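Local coordinates for protein leucine aminopeptidase 2 (Saccharomyces cerevisiae, PDB 2XQ0) that acts as a zinc-dependent aminopeptidase that preferentially cleaves di- and tripeptides and also shows low epoxide hydrolase activity in vitro, at residues 586-597 with 618-629. Sequence-based numbering, arbitrary orientation.
Sequences VGRMKFVRPGYR and YHPICKALVKQD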
loop_
_atom_site.group_PDB
_atom_site.type_symbol
_atom_site.label_atom_id
_atom_site.label_comp_id
_atom_site.label_asym_id
_atom_site.label_seq_id
_atom_site.Cartn_x
_atom_site.Cartn_y
_atom_site.Cartn_z
ATOM N N VAL A 586 16.448 6.386 -5.699
ATOM C CA VAL A 586 15.133 5.835 -5.355
ATOM C C VAL A 586 14.535 6.471 -4.095
ATOM O O VAL A 586 15.261 6.966 -3.240
ATOM C CB VAL A 586 15.159 4.282 -5.193
ATOM C CG1 VAL A 586 15.526 3.603 -6.513
ATOM C CG2 VAL A 586 16.122 3.863 -4.088
ATOM N N GLY A 587 13.207 6.448 -3.994
ATOM C CA GLY A 587 12.502 7.024 -2.857
ATOM C C GLY A 587 11.531 6.058 -2.188
ATOM O O GLY A 587 10.974 6.348 -1.128
ATOM N N ARG A 588 11.317 4.904 -2.810
ATOM C CA ARG A 588 10.416 3.899 -2.250
ATOM C C ARG A 588 10.895 3.445 -0.870
ATOM O O ARG A 588 12.008 2.950 -0.733
ATOM C CB ARG A 588 10.309 2.695 -3.189
ATOM C CG ARG A 588 9.263 1.677 -2.763
ATOM C CD ARG A 588 9.024 0.643 -3.852
ATOM N NE ARG A 588 8.048 -0.356 -3.434
ATOM C CZ ARG A 588 7.771 -1.462 -4.113
ATOM N NH1 ARG A 588 8.385 -1.714 -5.259
ATOM N NH2 ARG A 588 6.872 -2.315 -3.646
ATOM N N MET A 589 10.050 3.611 0.150
ATOM C CA MET A 589 10.467 3.334 1.527
ATOM C C MET A 589 11.087 1.958 1.683
ATOM O O MET A 589 12.124 1.800 2.334
ATOM C CB MET A 589 9.305 3.512 2.511
ATOM C CG MET A 589 9.112 4.952 2.959
ATOM S SD MET A 589 7.826 5.177 4.205
ATOM C CE MET A 589 6.347 4.754 3.284
ATOM N N LYS A 590 10.460 0.963 1.067
ATOM C CA LYS A 590 10.929 -0.419 1.207
ATOM C C LYS A 590 12.420 -0.587 0.887
ATOM O O LYS A 590 13.062 -1.497 1.415
ATOM C CB LYS A 590 10.072 -1.374 0.361
ATOM C CG LYS A 590 10.733 -1.863 -0.920
ATOM C CD LYS A 590 9.816 -2.777 -1.749
ATOM C CE LYS A 590 9.697 -4.176 -1.166
ATOM N NZ LYS A 590 9.114 -5.132 -2.156
ATOM N N PHE A 591 12.974 0.276 0.032
ATOM C CA PHE A 591 14.405 0.213 -0.300
ATOM C C PHE A 591 15.228 1.228 0.480
ATOM O O PHE A 591 16.310 0.911 0.986
ATOM C CB PHE A 591 14.652 0.422 -1.798
ATOM C CG PHE A 591 13.863 -0.506 -2.680
ATOM C CD1 PHE A 591 13.904 -1.872 -2.478
ATOM C CD2 PHE A 591 13.088 -0.001 -3.718
ATOM C CE1 PHE A 591 13.176 -2.722 -3.288
ATOM C CE2 PHE A 591 12.359 -0.850 -4.533
ATOM C CZ PHE A 591 12.403 -2.204 -4.317
ATOM N N VAL A 592 14.696 2.446 0.569
ATOM C CA VAL A 592 15.357 3.565 1.233
ATOM C C VAL A 592 15.639 3.330 2.722
ATOM O O VAL A 592 16.781 3.483 3.165
ATOM C CB VAL A 592 14.546 4.864 1.043
ATOM C CG1 VAL A 592 15.084 5.992 1.921
ATOM C CG2 VAL A 592 14.545 5.273 -0.425
ATOM N N ARG A 593 14.611 2.961 3.488
ATOM C CA ARG A 593 14.775 2.734 4.928
ATOM C C ARG A 593 15.806 1.647 5.225
ATOM O O ARG A 593 16.765 1.871 5.969
ATOM C CB ARG A 593 13.446 2.362 5.586
ATOM C CG ARG A 593 12.454 3.486 5.696
ATOM C CD ARG A 593 11.251 3.052 6.512
ATOM N NE ARG A 593 11.580 2.925 7.928
ATOM C CZ ARG A 593 10.677 2.770 8.892
ATOM N NH1 ARG A 593 9.381 2.723 8.588
ATOM N NH2 ARG A 593 11.068 2.674 10.160
ATOM N N PRO A 594 15.603 0.449 4.659
ATOM C CA PRO A 594 16.565 -0.623 4.904
ATOM C C PRO A 594 17.935 -0.267 4.342
ATOM O O PRO A 594 18.949 -0.648 4.921
ATOM C CB PRO A 594 15.986 -1.809 4.117
ATOM C CG PRO A 594 14.542 -1.476 3.905
ATOM C CD PRO A 594 14.484 0.017 3.800
ATOM N N GLY A 595 17.962 0.440 3.215
ATOM C CA GLY A 595 19.212 0.800 2.570
ATOM C C GLY A 595 20.085 1.652 3.474
ATOM O O GLY A 595 21.297 1.427 3.603
ATOM N N TYR A 596 19.457 2.636 4.106
ATOM C CA TYR A 596 20.141 3.488 5.059
ATOM C C TYR A 596 20.569 2.726 6.312
ATOM O O TYR A 596 21.618 3.016 6.888
ATOM C CB TYR A 596 19.294 4.726 5.397
ATOM C CG TYR A 596 19.504 5.848 4.413
ATOM C CD1 TYR A 596 20.644 6.640 4.468
ATOM C CD2 TYR A 596 18.575 6.108 3.414
ATOM C CE1 TYR A 596 20.850 7.666 3.562
ATOM C CE2 TYR A 596 18.772 7.132 2.510
ATOM C CZ TYR A 596 19.906 7.906 2.580
ATOM O OH TYR A 596 20.092 8.926 1.667
ATOM N N ARG A 597 19.774 1.741 6.726
ATOM C CA ARG A 597 20.160 0.920 7.869
ATOM C C ARG A 597 21.380 0.092 7.513
ATOM O O ARG A 597 22.314 -0.026 8.303
ATOM C CB ARG A 597 19.019 0.013 8.328
ATOM C CG ARG A 597 17.871 0.750 9.015
ATOM C CD ARG A 597 17.071 -0.227 9.855
ATOM N NE ARG A 597 15.824 0.347 10.346
ATOM C CZ ARG A 597 14.957 -0.308 11.111
ATOM N NH1 ARG A 597 15.204 -1.560 11.476
ATOM N NH2 ARG A 597 13.842 0.286 11.513
ATOM N N TYR A 618 13.483 13.115 -0.681
ATOM C CA TYR A 618 12.562 12.042 -0.319
ATOM C C TYR A 618 11.188 12.581 0.103
ATOM O O TYR A 618 11.073 13.742 0.485
ATOM C CB TYR A 618 13.177 11.180 0.793
ATOM C CG TYR A 618 14.539 10.593 0.451
ATOM C CD1 TYR A 618 15.648 10.831 1.256
ATOM C CD2 TYR A 618 14.713 9.801 -0.680
ATOM C CE1 TYR A 618 16.892 10.288 0.947
ATOM C CE2 TYR A 618 15.950 9.256 -0.998
ATOM C CZ TYR A 618 17.035 9.501 -0.184
ATOM O OH TYR A 618 18.263 8.961 -0.501
ATOM N N HIS A 619 10.150 11.744 0.025
ATOM C CA HIS A 619 8.817 12.127 0.505
ATOM C C HIS A 619 8.921 12.454 1.982
ATOM O O HIS A 619 9.747 11.863 2.686
ATOM C CB HIS A 619 7.795 10.991 0.298
ATOM C CG HIS A 619 6.364 11.417 0.493
ATOM N ND1 HIS A 619 5.789 11.554 1.737
ATOM C CD2 HIS A 619 5.404 11.746 -0.402
ATOM C CE1 HIS A 619 4.536 11.951 1.603
ATOM N NE2 HIS A 619 4.277 12.078 0.314
ATOM N N PRO A 620 8.096 13.398 2.463
ATOM C CA PRO A 620 8.107 13.755 3.888
ATOM C C PRO A 620 8.110 12.550 4.832
ATOM O O PRO A 620 8.841 12.559 5.830
ATOM C CB PRO A 620 6.800 14.525 4.054
ATOM C CG PRO A 620 6.600 15.177 2.749
ATOM C CD PRO A 620 7.133 14.218 1.703
ATOM N N ILE A 621 7.298 11.540 4.521
ATOM C CA ILE A 621 7.190 10.344 5.350
ATOM C C ILE A 621 8.502 9.589 5.392
ATOM O O ILE A 621 9.032 9.289 6.461
ATOM C CB ILE A 621 6.126 9.377 4.806
ATOM C CG1 ILE A 621 4.848 10.127 4.415
ATOM C CG2 ILE A 621 5.842 8.305 5.838
ATOM C CD1 ILE A 621 3.995 10.556 5.577
ATOM N N CYS A 622 9.018 9.272 4.211
ATOM C CA CYS A 622 10.298 8.587 4.099
ATOM C C CYS A 622 11.447 9.380 4.744
ATOM O O CYS A 622 12.333 8.787 5.359
ATOM C CB CYS A 622 10.596 8.270 2.638
ATOM S SG CYS A 622 12.186 7.502 2.370
ATOM N N LYS A 623 11.433 10.710 4.623
ATOM C CA LYS A 623 12.459 11.521 5.284
ATOM C C LYS A 623 12.340 11.404 6.805
ATOM O O LYS A 623 13.351 11.300 7.514
ATOM C CB LYS A 623 12.394 12.995 4.853
ATOM C CG LYS A 623 13.544 13.851 5.391
ATOM C CD LYS A 623 13.407 15.321 4.980
ATOM C CE LYS A 623 14.406 16.207 5.730
ATOM N NZ LYS A 623 14.084 17.674 5.633
ATOM N N ALA A 624 11.101 11.413 7.295
ATOM C CA ALA A 624 10.827 11.327 8.726
ATOM C C ALA A 624 11.402 10.046 9.310
ATOM O O ALA A 624 12.126 10.054 10.309
ATOM C CB ALA A 624 9.329 11.389 8.977
ATOM N N LEU A 625 11.079 8.931 8.675
ATOM C CA LEU A 625 11.458 7.645 9.220
ATOM C C LEU A 625 12.946 7.362 9.072
ATOM O O LEU A 625 13.546 6.729 9.937
ATOM C CB LEU A 625 10.591 6.555 8.613
ATOM C CG LEU A 625 9.184 6.761 9.174
ATOM C CD1 LEU A 625 8.108 6.062 8.357
ATOM C CD2 LEU A 625 9.165 6.317 10.636
ATOM N N VAL A 626 13.550 7.851 7.996
ATOM C CA VAL A 626 14.983 7.652 7.795
ATOM C C VAL A 626 15.779 8.518 8.764
ATOM O O VAL A 626 16.834 8.107 9.260
ATOM C CB VAL A 626 15.417 7.939 6.340
ATOM C CG1 VAL A 626 16.912 7.656 6.166
ATOM C CG2 VAL A 626 14.609 7.093 5.369
ATOM N N LYS A 627 15.258 9.713 9.032
ATOM C CA LYS A 627 15.842 10.618 10.018
ATOM C C LYS A 627 16.086 9.905 11.350
ATOM O O LYS A 627 17.184 9.969 11.899
ATOM C CB LYS A 627 14.945 11.849 10.218
ATOM C CG LYS A 627 15.201 12.601 11.521
ATOM C CD LYS A 627 14.228 13.765 11.730
ATOM C CE LYS A 627 14.673 15.020 10.988
ATOM N NZ LYS A 627 13.888 16.228 11.398
ATOM N N GLN A 628 15.071 9.210 11.858
ATOM C CA GLN A 628 15.174 8.564 13.163
ATOM C C GLN A 628 15.854 7.202 13.095
ATOM O O GLN A 628 16.410 6.734 14.083
ATOM C CB GLN A 628 13.800 8.432 13.812
ATOM C CG GLN A 628 12.965 7.304 13.254
ATOM C CD GLN A 628 11.500 7.504 13.545
ATOM O OE1 GLN A 628 11.071 8.611 13.878
ATOM N NE2 GLN A 628 10.719 6.439 13.419
ATOM N N ASP A 629 15.794 6.559 11.933
ATOM C CA ASP A 629 16.565 5.346 11.714
ATOM C C ASP A 629 18.042 5.660 11.909
ATOM O O ASP A 629 18.783 4.866 12.482
ATOM C CB ASP A 629 16.335 4.785 10.307
ATOM C CG ASP A 629 15.068 3.951 10.204
ATOM O OD1 ASP A 629 14.373 3.788 11.230
ATOM O OD2 ASP A 629 14.766 3.458 9.095
HETATM O O HOH W 1 10.520 9.205 -0.715
#
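Two nearly parallel helices of the all-helical C-terminal domain, 589-597 and 620-629, pack side by side here, their axes 9.6 Å apart and crossing at -18°; the intervening helix 604-614 brings the chain back, so both run the same way. The compact thiol of Cys622 lets Val592 and Met589 come close: its chi1 of 177° swings SG away from its own backbone N and onto Val592 CG1 at 3.3 Å. Branched Val626 offers CG1 to a face of the Tyr596 ring, a CH-pi contact 4.0 Å from the centroid. On the buried flank Tyr596 OH donates to Tyr618 OH (2.8 Å), the two rings arriving from opposite directions; Tyr618 OH also bonds to Leu583 O, while its ring turns one face to Val592 CG1. With an alanine in place of Tyr618, Tyr596 OH and Leu583 O would probably lose their shared hydroxyl partner, and a gap would open beside Val592. A water links Gly587 O to His619 N, tying the two helix starts together.

On the side facing the substrate site, Met589 CG rests on Cys622 CB at 3.6 Å, its side chain also touching Tyr273. Arg593 bends at chi3 (72°), which lays its guanidinium over Leu625 CB and brings NE edge-on to Asp629 OD2 in a weak, 3.4 Å bond. From the exposed Arg597, NE reaches the same oxygen at 3.5 Å. Two arginines thus share one carboxylate through long contacts to OD2, which would probably give each a modest hold and favour the charged form of Asp629.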